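Local atomic coordinates of protein LURP-one-related 15 (Arabidopsis thaliana, PDB entry 1ZXU), a protein that is of unknown function but might be related to phospholipid scramblases and to the tubby-like superfamily of membrane-tethered transcription factors. Residues Leu115-Lys120 with Tyr197-Ser202; Phe54-Thr57 with Leu63-Lys66; Gly150-Arg155 with Val205-Val210. One frame throughout, in Å; residues are numbered along the deposited sequence.

Contact 1: residues Leu115-Lys120 with Tyr197-Ser202; sequences LLYTVK and YAFIAS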
ATOM      1  N   LEU A 115      11.774   0.769  10.153  1.00 15.93           N
ATOM      2  CA  LEU A 115      10.523   1.502   9.923  1.00 14.89           C
ATOM      3  C   LEU A 115      10.599   2.380   8.634  1.00 15.67           C
ATOM      4  O   LEU A 115      11.549   3.276   8.479  1.00 18.34           O
ATOM      5  CB  LEU A 115      10.266   2.352  11.186  1.00 15.01           C
ATOM      6  CG  LEU A 115       8.990   3.169  11.096  1.00 19.82           C
ATOM      7  CD1 LEU A 115       7.745   2.368  11.036  1.00 17.35           C
ATOM      8  CD2 LEU A 115       8.982   4.341  12.200  1.00 16.44           C
ATOM      9  N   LEU A 116       9.644   2.184   7.761  1.00 13.56           N
ATOM     10  CA  LEU A 116       9.571   2.958   6.530  1.00 12.77           C
ATOM     11  C   LEU A 116       8.579   4.125   6.676  1.00 13.97           C
ATOM     12  O   LEU A 116       8.863   5.249   6.220  1.00 15.58           O
ATOM     13  CB  LEU A 116       9.173   2.103   5.346  1.00 13.71           C
ATOM     14  CG  LEU A 116      10.254   1.139   4.874  1.00 14.63           C
ATOM     15  CD1 LEU A 116       9.659   0.118   3.908  1.00 13.05           C
ATOM     16  CD2 LEU A 116      11.418   1.882   4.279  1.00 19.85           C
ATOM     17  N   TYR A 117       7.418   3.838   7.246  1.00 14.10           N
ATOM     18  CA  TYR A 117       6.413   4.945   7.460  1.00 14.20           C
ATOM     19  C   TYR A 117       5.337   4.466   8.400  1.00 13.08           C
ATOM     20  O   TYR A 117       5.189   3.256   8.668  1.00 13.28           O
ATOM     21  CB  TYR A 117       5.748   5.390   6.158  1.00 16.05           C
ATOM     22  CG  TYR A 117       5.382   4.285   5.212  1.00 15.61           C
ATOM     23  CD1 TYR A 117       4.090   3.799   5.124  1.00 15.94           C
ATOM     24  CD2 TYR A 117       6.369   3.792   4.324  1.00 14.36           C
ATOM     25  CE1 TYR A 117       3.783   2.725   4.168  1.00 15.18           C
ATOM     26  CE2 TYR A 117       6.073   2.770   3.416  1.00 15.29           C
ATOM     27  CZ  TYR A 117       4.778   2.245   3.363  1.00 18.24           C
ATOM     28  OH  TYR A 117       4.500   1.233   2.420  1.00 17.09           O
ATOM     29  N   THR A 118       4.613   5.454   8.949  1.00 12.68           N
ATOM     30  CA  THR A 118       3.469   5.192   9.838  1.00 14.20           C
ATOM     31  C   THR A 118       2.253   5.782   9.159  1.00 12.65           C
ATOM     32  O   THR A 118       2.332   6.821   8.494  1.00 15.40           O
ATOM     33  CB  THR A 118       3.700   5.925  11.168  1.00 16.19           C
ATOM     34  OG1 THR A 118       4.931   5.433  11.786  1.00 18.37           O
ATOM     35  CG2 THR A 118       2.506   5.735  12.092  1.00 17.44           C
ATOM     36  N   VAL A 119       1.120   5.103   9.306  1.00 12.80           N
ATOM     37  CA  VAL A 119      -0.123   5.529   8.656  1.00 13.42           C
ATOM     38  C   VAL A 119      -1.126   5.707   9.782  1.00 15.10           C
ATOM     39  O   VAL A 119      -1.259   4.830  10.632  1.00 15.46           O
ATOM     40  CB  VAL A 119      -0.622   4.468   7.681  1.00 15.27           C
ATOM     41  CG1 VAL A 119      -1.909   4.946   7.042  1.00 17.70           C
ATOM     42  CG2 VAL A 119       0.455   4.212   6.591  1.00 16.91           C
ATOM     43  N   LYS A 120      -1.793   6.850   9.802  1.00 15.60           N
ATOM     44  CA  LYS A 120      -2.782   7.123  10.837  1.00 16.96           C
ATOM     45  C   LYS A 120      -4.136   7.313  10.169  1.00 17.09           C
ATOM     46  O   LYS A 120      -4.262   7.999   9.131  1.00 17.33           O
ATOM     47  CB  LYS A 120      -2.449   8.462  11.526  1.00 18.45           C
ATOM     48  CG  LYS A 120      -1.129   8.545  12.278  1.00 21.79           C
ATOM     49  CD  LYS A 120      -0.949   9.938  12.922  1.00 19.62           C
ATOM     50  CE  LYS A 120       0.440  10.138  13.476  1.00 23.75           C
ATOM     51  NZ  LYS A 120       0.504  11.389  14.297  1.00 23.79           N
ATOM     52  N   TYR A 197       5.269   1.579  -6.456  1.00 13.47           N
ATOM     53  CA  TYR A 197       4.000   0.815  -6.457  1.00 12.87           C
ATOM     54  C   TYR A 197       3.909  -0.165  -5.263  1.00 12.53           C
ATOM     55  O   TYR A 197       2.812  -0.667  -4.940  1.00 12.78           O
ATOM     56  CB  TYR A 197       3.702   0.167  -7.839  1.00 13.35           C
ATOM     57  CG  TYR A 197       4.567  -1.036  -8.242  1.00 13.39           C
ATOM     58  CD1 TYR A 197       4.345  -2.310  -7.675  1.00 16.21           C
ATOM     59  CD2 TYR A 197       5.560  -0.871  -9.235  1.00 18.29           C
ATOM     60  CE1 TYR A 197       5.102  -3.423  -8.087  1.00 21.71           C
ATOM     61  CE2 TYR A 197       6.316  -1.980  -9.643  1.00 25.95           C
ATOM     62  CZ  TYR A 197       6.077  -3.234  -9.040  1.00 24.17           C
ATOM     63  OH  TYR A 197       6.825  -4.360  -9.417  1.00 31.38           O
ATOM     64  N   ALA A 198       5.042  -0.445  -4.615  1.00 12.75           N
ATOM     65  CA  ALA A 198       4.962  -1.269  -3.378  1.00 10.91           C
ATOM     66  C   ALA A 198       4.376  -0.400  -2.278  1.00 13.97           C
ATOM     67  O   ALA A 198       3.535  -0.820  -1.490  1.00 12.75           O
ATOM     68  CB  ALA A 198       6.315  -1.832  -2.958  1.00 12.27           C
ATOM     69  N   PHE A 199       4.800   0.848  -2.264  1.00  9.69           N
ATOM     70  CA  PHE A 199       4.200   1.788  -1.300  1.00 12.34           C
ATOM     71  C   PHE A 199       2.667   1.886  -1.534  1.00 11.11           C
ATOM     72  O   PHE A 199       1.869   1.710  -0.612  1.00 11.67           O
ATOM     73  CB  PHE A 199       4.880   3.145  -1.521  1.00 11.65           C
ATOM     74  CG  PHE A 199       4.201   4.276  -0.781  1.00 12.96           C
ATOM     75  CD1 PHE A 199       3.963   4.196   0.612  1.00 16.98           C
ATOM     76  CD2 PHE A 199       3.732   5.389  -1.495  1.00 13.46           C
ATOM     77  CE1 PHE A 199       3.332   5.226   1.304  1.00 17.83           C
ATOM     78  CE2 PHE A 199       3.143   6.436  -0.813  1.00 14.42           C
ATOM     79  CZ  PHE A 199       2.890   6.366   0.585  1.00 17.34           C
ATOM     80  N   ILE A 200       2.238   2.127  -2.768  1.00 10.09           N
ATOM     81  CA  ILE A 200       0.807   2.195  -3.016  1.00 10.16           C
ATOM     82  C   ILE A 200       0.044   0.872  -2.670  1.00 10.26           C
ATOM     83  O   ILE A 200      -1.032   0.898  -2.060  1.00 10.10           O
ATOM     84  CB  ILE A 200       0.519   2.627  -4.460  1.00 10.29           C
ATOM     85  CG1 ILE A 200       1.236   3.967  -4.755  1.00 10.50           C
ATOM     86  CG2 ILE A 200      -1.025   2.631  -4.640  1.00 12.44           C
ATOM     87  CD1 ILE A 200       0.784   5.138  -3.859  1.00 13.35           C
ATOM     88  N   ALA A 201       0.664  -0.266  -2.977  1.00 10.33           N
ATOM     89  CA  ALA A 201       0.061  -1.571  -2.674  1.00 11.05           C
ATOM     90  C   ALA A 201      -0.078  -1.664  -1.152  1.00 10.95           C
ATOM     91  O   ALA A 201      -1.107  -2.121  -0.697  1.00 11.08           O
ATOM     92  CB  ALA A 201       0.975  -2.718  -3.154  1.00 10.49           C
ATOM     93  N   SER A 202       0.895  -1.167  -0.371  1.00 11.43           N
ATOM     94  CA  SER A 202       0.679  -1.257   1.068  1.00 12.97           C
ATOM     95  C   SER A 202      -0.504  -0.424   1.566  1.00 12.92           C
ATOM     96  O   SER A 202      -1.218  -0.799   2.527  1.00 12.24           O
ATOM     97  CB  SER A 202       1.978  -0.886   1.827  1.00 14.24           C
ATOM     98  OG  SER A 202       2.132   0.525   1.824  1.00 17.08           O
TER

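Contact 2: residues Phe54-Thr57 with Leu63-Lys66; sequences FVIT and LLFK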
ATOM      1  N   PHE A  54      -4.869 -12.330   0.046  1.00 16.62           N
ATOM      2  CA  PHE A  54      -5.288 -12.067  -1.328  1.00 15.98           C
ATOM      3  C   PHE A  54      -4.043 -11.725  -2.127  1.00 14.86           C
ATOM      4  O   PHE A  54      -2.969 -11.733  -1.565  1.00 15.11           O
ATOM      5  CB  PHE A  54      -6.374 -10.965  -1.434  1.00 15.19           C
ATOM      6  CG  PHE A  54      -6.009  -9.647  -0.797  1.00 14.90           C
ATOM      7  CD1 PHE A  54      -5.263  -8.690  -1.512  1.00 14.64           C
ATOM      8  CD2 PHE A  54      -6.453  -9.348   0.501  1.00 13.99           C
ATOM      9  CE1 PHE A  54      -4.971  -7.435  -0.923  1.00 16.80           C
ATOM     10  CE2 PHE A  54      -6.168  -8.092   1.068  1.00 16.63           C
ATOM     11  CZ  PHE A  54      -5.437  -7.176   0.381  1.00 16.43           C
ATOM     12  N   VAL A  55      -4.188 -11.548  -3.427  1.00 12.24           N
ATOM     13  CA  VAL A  55      -3.061 -11.212  -4.292  1.00 13.08           C
ATOM     14  C   VAL A  55      -3.323  -9.877  -4.970  1.00 15.04           C
ATOM     15  O   VAL A  55      -4.485  -9.512  -5.222  1.00 15.69           O
ATOM     16  CB  VAL A  55      -2.853 -12.291  -5.326  1.00 15.09           C
ATOM     17  CG1 VAL A  55      -1.836 -11.882  -6.346  1.00 23.11           C
ATOM     18  CG2 VAL A  55      -2.289 -13.570  -4.592  1.00 17.26           C
ATOM     19  N   ILE A  56      -2.253  -9.137  -5.266  1.00 12.97           N
ATOM     20  CA  ILE A  56      -2.444  -7.874  -6.021  1.00 10.96           C
ATOM     21  C   ILE A  56      -1.783  -8.139  -7.365  1.00 13.30           C
ATOM     22  O   ILE A  56      -0.623  -8.559  -7.398  1.00 14.18           O
ATOM     23  CB  ILE A  56      -1.767  -6.721  -5.279  1.00 12.76           C
ATOM     24  CG1 ILE A  56      -2.564  -6.393  -3.993  1.00 13.99           C
ATOM     25  CG2 ILE A  56      -1.670  -5.508  -6.234  1.00 15.37           C
ATOM     26  CD1 ILE A  56      -1.835  -5.446  -3.045  1.00 15.32           C
ATOM     27  N   THR A  57      -2.500  -7.892  -8.459  1.00 13.10           N
ATOM     28  CA  THR A  57      -1.980  -8.230  -9.816  1.00 14.70           C
ATOM     29  C   THR A  57      -1.940  -6.953 -10.629  1.00 15.86           C
ATOM     30  O   THR A  57      -2.545  -5.953 -10.223  1.00 16.05           O
ATOM     31  CB  THR A  57      -2.882  -9.279 -10.565  1.00 15.02           C
ATOM     32  OG1 THR A  57      -4.179  -8.731 -10.817  1.00 21.26           O
ATOM     33  CG2 THR A  57      -3.000 -10.586  -9.764  1.00 15.78           C
ATOM     34  N   LEU A  63       1.053 -11.509 -11.160  1.00 14.26           N
ATOM     35  CA  LEU A  63       1.209 -11.245  -9.706  1.00 14.14           C
ATOM     36  C   LEU A  63       2.235 -10.163  -9.467  1.00 15.21           C
ATOM     37  O   LEU A  63       3.365 -10.224  -9.993  1.00 15.15           O
ATOM     38  CB  LEU A  63       1.635 -12.536  -9.001  1.00 14.35           C
ATOM     39  CG  LEU A  63       1.738 -12.429  -7.494  1.00 18.96           C
ATOM     40  CD1 LEU A  63       1.431 -13.808  -6.979  1.00 34.89           C
ATOM     41  CD2 LEU A  63       3.133 -12.020  -7.067  1.00 23.02           C
ATOM     42  N   LEU A  64       1.838  -9.157  -8.686  1.00 13.46           N
ATOM     43  CA  LEU A  64       2.772  -8.163  -8.184  1.00 14.69           C
ATOM     44  C   LEU A  64       3.113  -8.492  -6.736  1.00 13.72           C
ATOM     45  O   LEU A  64       4.332  -8.502  -6.382  1.00 15.16           O
ATOM     46  CB  LEU A  64       2.203  -6.735  -8.265  1.00 14.26           C
ATOM     47  CG  LEU A  64       1.838  -6.320  -9.687  1.00 16.81           C
ATOM     48  CD1 LEU A  64       1.093  -4.941  -9.642  1.00 16.67           C
ATOM     49  CD2 LEU A  64       3.037  -6.221 -10.590  1.00 19.88           C
ATOM     50  N   PHE A  65       2.099  -8.700  -5.864  1.00 12.55           N
ATOM     51  CA  PHE A  65       2.360  -9.091  -4.444  1.00 12.26           C
ATOM     52  C   PHE A  65       1.361 -10.129  -3.949  1.00 13.09           C
ATOM     53  O   PHE A  65       0.191 -10.095  -4.348  1.00 15.85           O
ATOM     54  CB  PHE A  65       2.193  -7.868  -3.529  1.00 12.76           C
ATOM     55  CG  PHE A  65       3.089  -6.750  -3.910  1.00 13.12           C
ATOM     56  CD1 PHE A  65       4.447  -6.841  -3.746  1.00 15.42           C
ATOM     57  CD2 PHE A  65       2.567  -5.625  -4.548  1.00 17.21           C
ATOM     58  CE1 PHE A  65       5.280  -5.772  -4.135  1.00 15.04           C
ATOM     59  CE2 PHE A  65       3.390  -4.574  -4.949  1.00 14.85           C
ATOM     60  CZ  PHE A  65       4.726  -4.637  -4.750  1.00 14.58           C
ATOM     61  N   LYS A  66       1.821 -11.066  -3.130  1.00 11.47           N
ATOM     62  CA  LYS A  66       0.907 -11.841  -2.334  1.00 11.48           C
ATOM     63  C   LYS A  66       0.790 -11.186  -0.994  1.00 12.93           C
ATOM     64  O   LYS A  66       1.804 -10.697  -0.425  1.00 15.78           O
ATOM     65  CB  LYS A  66       1.398 -13.292  -2.143  1.00 16.00           C
ATOM     66  CG  LYS A  66       1.273 -14.068  -3.451  1.00 29.20           C
ATOM     67  CD  LYS A  66       1.282 -15.603  -3.228  1.00 40.38           C
ATOM     68  CE  LYS A  66       1.676 -16.305  -4.542  1.00 46.60           C
ATOM     69  NZ  LYS A  66       0.716 -17.388  -4.965  1.00 54.98           N
TER

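Contact 3: residues Gly150-Arg155 with Val205-Val210; sequences GSWLER and VILDDV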
ATOM      1  N   GLY A 150     -11.023  10.432  -0.464  1.00 20.54           N
ATOM      2  CA  GLY A 150     -11.973   9.689  -1.307  1.00 20.88           C
ATOM      3  C   GLY A 150     -12.491   8.495  -0.537  1.00 23.22           C
ATOM      4  O   GLY A 150     -12.178   8.340   0.638  1.00 26.43           O
ATOM      5  N   SER A 151     -13.254   7.635  -1.200  1.00 21.81           N
ATOM      6  CA  SER A 151     -13.967   6.548  -0.492  1.00 21.97           C
ATOM      7  C   SER A 151     -13.673   5.148  -1.029  1.00 21.45           C
ATOM      8  O   SER A 151     -13.798   4.928  -2.215  1.00 20.09           O
ATOM      9  CB  SER A 151     -15.474   6.819  -0.538  1.00 26.40           C
ATOM     10  OG  SER A 151     -16.214   5.657  -0.197  1.00 32.17           O
ATOM     11  N   TRP A 152     -13.273   4.230  -0.135  1.00 22.21           N
ATOM     12  CA  TRP A 152     -13.056   2.830  -0.493  1.00 22.81           C
ATOM     13  C   TRP A 152     -14.313   2.248  -1.084  1.00 23.61           C
ATOM     14  O   TRP A 152     -14.276   1.624  -2.132  1.00 22.22           O
ATOM     15  CB  TRP A 152     -12.604   2.001   0.721  1.00 22.86           C
ATOM     16  CG  TRP A 152     -12.448   0.542   0.504  1.00 22.94           C
ATOM     17  CD1 TRP A 152     -13.320  -0.441   0.859  1.00 30.16           C
ATOM     18  CD2 TRP A 152     -11.316  -0.120  -0.089  1.00 24.01           C
ATOM     19  NE1 TRP A 152     -12.804  -1.681   0.503  1.00 31.21           N
ATOM     20  CE2 TRP A 152     -11.580  -1.499  -0.069  1.00 24.38           C
ATOM     21  CE3 TRP A 152     -10.120   0.336  -0.638  1.00 25.87           C
ATOM     22  CZ2 TRP A 152     -10.688  -2.434  -0.596  1.00 29.76           C
ATOM     23  CZ3 TRP A 152      -9.218  -0.588  -1.147  1.00 27.38           C
ATOM     24  CH2 TRP A 152      -9.506  -1.960  -1.105  1.00 27.57           C
ATOM     25  N   LEU A 153     -15.438   2.464  -0.412  1.00 22.33           N
ATOM     26  CA  LEU A 153     -16.678   1.840  -0.880  1.00 25.35           C
ATOM     27  C   LEU A 153     -17.183   2.415  -2.218  1.00 22.58           C
ATOM     28  O   LEU A 153     -17.786   1.685  -3.012  1.00 27.83           O
ATOM     29  CB  LEU A 153     -17.754   1.857   0.217  1.00 27.95           C
ATOM     30  CG  LEU A 153     -17.487   0.975   1.458  1.00 26.92           C
ATOM     31  CD1 LEU A 153     -18.471   1.278   2.595  1.00 32.02           C
ATOM     32  CD2 LEU A 153     -17.457  -0.495   1.135  1.00 33.64           C
ATOM     33  N   GLU A 154     -16.872   3.674  -2.518  1.00 22.01           N
ATOM     34  CA  GLU A 154     -17.186   4.258  -3.831  1.00 25.29           C
ATOM     35  C   GLU A 154     -16.121   3.983  -4.918  1.00 24.42           C
ATOM     36  O   GLU A 154     -16.317   4.263  -6.116  1.00 23.51           O
ATOM     37  CB  GLU A 154     -17.427   5.783  -3.692  1.00 26.50           C
ATOM     38  CG  GLU A 154     -18.784   6.069  -3.053  1.00 36.71           C
ATOM     39  CD  GLU A 154     -19.037   7.563  -2.789  1.00 35.51           C
ATOM     40  OE1 GLU A 154     -18.823   8.388  -3.715  1.00 50.71           O
ATOM     41  OE2 GLU A 154     -19.448   7.893  -1.642  1.00 48.88           O
ATOM     42  N   ARG A 155     -15.006   3.371  -4.503  1.00 21.72           N
ATOM     43  CA  ARG A 155     -13.881   3.112  -5.422  1.00 17.47           C
ATOM     44  C   ARG A 155     -13.272   4.417  -5.940  1.00 17.93           C
ATOM     45  O   ARG A 155     -12.833   4.481  -7.108  1.00 18.76           O
ATOM     46  CB  ARG A 155     -14.201   2.127  -6.589  1.00 18.85           C
ATOM     47  CG  ARG A 155     -14.830   0.775  -6.203  1.00 19.66           C
ATOM     48  CD  ARG A 155     -14.202   0.222  -4.907  1.00 20.40           C
ATOM     49  NE  ARG A 155     -14.548  -1.183  -4.656  1.00 19.96           N
ATOM     50  CZ  ARG A 155     -14.205  -1.861  -3.580  1.00 23.73           C
ATOM     51  NH1 ARG A 155     -13.563  -1.260  -2.590  1.00 25.96           N
ATOM     52  NH2 ARG A 155     -14.516  -3.158  -3.493  1.00 22.20           N
ATOM     53  N   VAL A 205      -3.676  -2.305   0.916  1.00 11.02           N
ATOM     54  CA  VAL A 205      -3.805  -3.295   1.991  1.00 10.38           C
ATOM     55  C   VAL A 205      -4.419  -2.681   3.263  1.00 11.09           C
ATOM     56  O   VAL A 205      -5.340  -3.242   3.849  1.00 13.26           O
ATOM     57  CB  VAL A 205      -2.480  -4.004   2.276  1.00 12.37           C
ATOM     58  CG1 VAL A 205      -2.623  -4.925   3.514  1.00 14.78           C
ATOM     59  CG2 VAL A 205      -2.046  -4.817   1.002  1.00 14.98           C
ATOM     60  N   ILE A 206      -3.894  -1.548   3.664  1.00  9.83           N
ATOM     61  CA  ILE A 206      -4.450  -0.825   4.831  1.00 12.39           C
ATOM     62  C   ILE A 206      -5.917  -0.396   4.610  1.00 12.92           C
ATOM     63  O   ILE A 206      -6.763  -0.507   5.532  1.00 15.95           O
ATOM     64  CB  ILE A 206      -3.558   0.387   5.187  1.00 13.42           C
ATOM     65  CG1 ILE A 206      -2.222  -0.123   5.734  1.00 13.49           C
ATOM     66  CG2 ILE A 206      -4.247   1.263   6.214  1.00 14.74           C
ATOM     67  CD1 ILE A 206      -1.133   0.960   5.836  1.00 18.60           C
ATOM     68  N   LEU A 207      -6.249   0.129   3.427  1.00 10.84           N
ATOM     69  CA  LEU A 207      -7.642   0.475   3.145  1.00 14.34           C
ATOM     70  C   LEU A 207      -8.547  -0.717   3.241  1.00 14.45           C
ATOM     71  O   LEU A 207      -9.662  -0.627   3.750  1.00 16.61           O
ATOM     72  CB  LEU A 207      -7.755   1.105   1.766  1.00 15.18           C
ATOM     73  CG  LEU A 207      -7.137   2.497   1.689  1.00 20.43           C
ATOM     74  CD1 LEU A 207      -6.978   2.910   0.261  1.00 21.02           C
ATOM     75  CD2 LEU A 207      -8.077   3.474   2.476  1.00 18.86           C
ATOM     76  N   ASP A 208      -8.094  -1.833   2.685  1.00 14.84           N
ATOM     77  CA  ASP A 208      -8.873  -3.069   2.773  1.00 16.82           C
ATOM     78  C   ASP A 208      -9.079  -3.469   4.270  1.00 18.36           C
ATOM     79  O   ASP A 208     -10.196  -3.878   4.654  1.00 20.54           O
ATOM     80  CB  ASP A 208      -8.130  -4.162   2.054  1.00 15.90           C
ATOM     81  CG  ASP A 208      -8.835  -5.504   2.179  1.00 20.76           C
ATOM     82  OD1 ASP A 208      -9.802  -5.676   1.453  1.00 25.55           O
ATOM     83  OD2 ASP A 208      -8.381  -6.308   3.001  1.00 22.14           O
ATOM     84  N   ASP A 209      -8.056  -3.293   5.091  1.00 17.98           N
ATOM     85  CA  ASP A 209      -8.098  -3.654   6.538  1.00 18.62           C
ATOM     86  C   ASP A 209      -9.125  -2.777   7.223  1.00 18.62           C
ATOM     87  O   ASP A 209      -9.916  -3.277   8.033  1.00 22.26           O
ATOM     88  CB  ASP A 209      -6.759  -3.395   7.193  1.00 20.89           C
ATOM     89  CG  ASP A 209      -6.636  -4.075   8.547  1.00 32.11           C
ATOM     90  OD1 ASP A 209      -7.057  -5.251   8.667  1.00 32.58           O
ATOM     91  OD2 ASP A 209      -6.112  -3.415   9.467  1.00 42.21           O
ATOM     92  N   VAL A 210      -9.138  -1.501   6.870  1.00 18.31           N
ATOM     93  CA  VAL A 210     -10.098  -0.551   7.511  1.00 20.47           C
ATOM     94  C   VAL A 210     -11.505  -0.995   7.151  1.00 23.72           C
ATOM     95  O   VAL A 210     -12.408  -0.997   7.998  1.00 24.73           O
ATOM     96  CB  VAL A 210      -9.895   0.888   7.053  1.00 22.00           C
ATOM     97  CG1 VAL A 210     -11.097   1.752   7.524  1.00 25.53           C
ATOM     98  CG2 VAL A 210      -8.607   1.446   7.630  1.00 24.67           C
TER

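Contact 1: residues Leu115-Lys120 with Tyr197-Ser202
A notably short hydrogen bond joins strand to helix here: Tyr117 OH donates to Ser202 OG at 2.5 Å, in the interior of the protein. The serine relays the bonding, since its own hydroxyl donates to the backbone carbonyl of Phe199, one helical turn back (Ser202 OG to Phe199 O, 2.7 Å), in the carbonyl plane and on a lone pair. Two bonds therefore grip Ser202 OG and fix its rotation, and the buried phenol has its partner near the plane of its own ring. Phe199 arrives from a different side. Its edge points at one face of the Tyr117 ring in a T-shaped stack, with planes at 89° and Phe199 CD1 3.5 Å from Tyr117 CZ. With CG anti to the backbone N (chi1 170°), Phe199 swings its ring off the helix flank toward the strand. Val119 CG2, from the same strand, fills in at the tyrosine's edge. The centre of the contact lies about 5 Å from the centre of the chain, where helix 197-211 runs inside the barrel. Tyr117 also packs on Val104 of strand 101-106 and Val133 of strand 131-135, at a classic beta bulge where Leu116 and Tyr117 both face Val104.

Contact 2: residues Phe54-Thr57 with Leu63-Lys66
The flat groups that meet between Ile56 and the pair Leu64 and Phe65 are peptide units, and they meet by their N-H and C=O groups. Ile56 O receives two N-H groups, both lying in its carbonyl plane: Leu64 N at 2.8 Å and Phe65 N at 3.1 Å. The phenyl ring of Phe65 is turned away from this exchange, to Ala198 and Ala201 of helix 197-211. In return Ile56 N donates to Phe65 O at 2.8 Å, almost straight, with 173° at the hydrogen.

This doubled acceptor marks a classic beta bulge: Leu64 and Phe65 both face Ile56, and the register slips by one residue. Before the slip, Val55 and Lys66 form a non-hydrogen-bonded antiparallel pair and Ile56 and Phe65 a hydrogen-bonded one; beyond it Thr57 comes opposite Leu63. The extra residue, Leu64, points toward strand 54-58 and lays CB 3.5 Å from Ile56 O, while its CD1 reaches Thr57 C at 3.8 Å.

Val55 uses its two methyls separately. Val55 CG1, anti to the backbone N (chi1 172°), meets Leu63 CG at 3.8 Å, the two side chains crossing at about a right angle; Val55 CG2 lies against Lys66 CG at 3.8 Å, alongside and pointing the same way.

The chemistry splits by face: Ile56 and Phe65 give the helix inside the barrel an apolar surface, whereas on the other face the aliphatic stem of Lys66 lies beside Val55 and its ammonium group belongs to an exposed residue.

Contact 3: residues Gly150-Arg155 with Val205-Val210
Trp152 lays one face of its indole on the backbone and the first side-chain carbons of Leu207 and Asp208 in helix 197-211. Leu207 O sits over the middle of the ring system, 4.2 Å above its plane, and Asp208 N lies nearer the rim. Along the six-membered ring, Trp152 CE3 presses on Leu207 CB at 3.5 Å, and Trp152 CZ2 comes within 3.9 Å of Asp208 CA. No hydrogen bond crosses between the segments; the contact is van der Waals packing of an aromatic plate against a helix. The Asp208 carboxylate is turned 70° from the indole plane, and its strong partner is Arg44, which forms a salt bridge to OD1.

The indole's opposite face has Arg155 NH1 3.1 Å above its plane, offset toward the rim; the guanidinium meets this face with its edge, not flat. Two bonds to Trp152 O draw Arg155 in: its backbone N, at 3.0 Å, closes a type I turn, and NH1, also at 3.0 Å, approaches from the other side of the carbonyl plane, well above it. Asn186 takes the NE hydrogen of Arg155 and helps to hold the guanidinium group. Ser151 braces the start of the turn, its OG accepting from Glu154 N at 3.1 Å in an ST motif. Phe187 adds an edge-to-face ring contact to Trp152.

Taken together, this is a turn between two barrel strands, 146-149 and 158-161, dropping an aromatic side chain onto the helix that threads the barrel. A closed antiparallel barrel around a central helix is the hallmark of the tubby-like fold.

In the fold
Contacts 1 and 3 both hold helix 197-211, at its first turns and nearer its C-terminal end, and their centres are about 14 Å apart; Val119 of the one meets Ile206 of the other. Contact 2 joins neighbouring strands of the wall, yet its inner side chains pack on the same helix, and Ile56 reaches as far as Val205 in the helical segment of contact 3. Contact 1 is the most central, and its polar link is made by buried hydroxyls. Contact 3, also buried though farther from the centre, relies on packing across its interface, with charged groups beside it. Contact 2 is partly buried and gets its bonds from the backbone, with Lys66 on the exposed side.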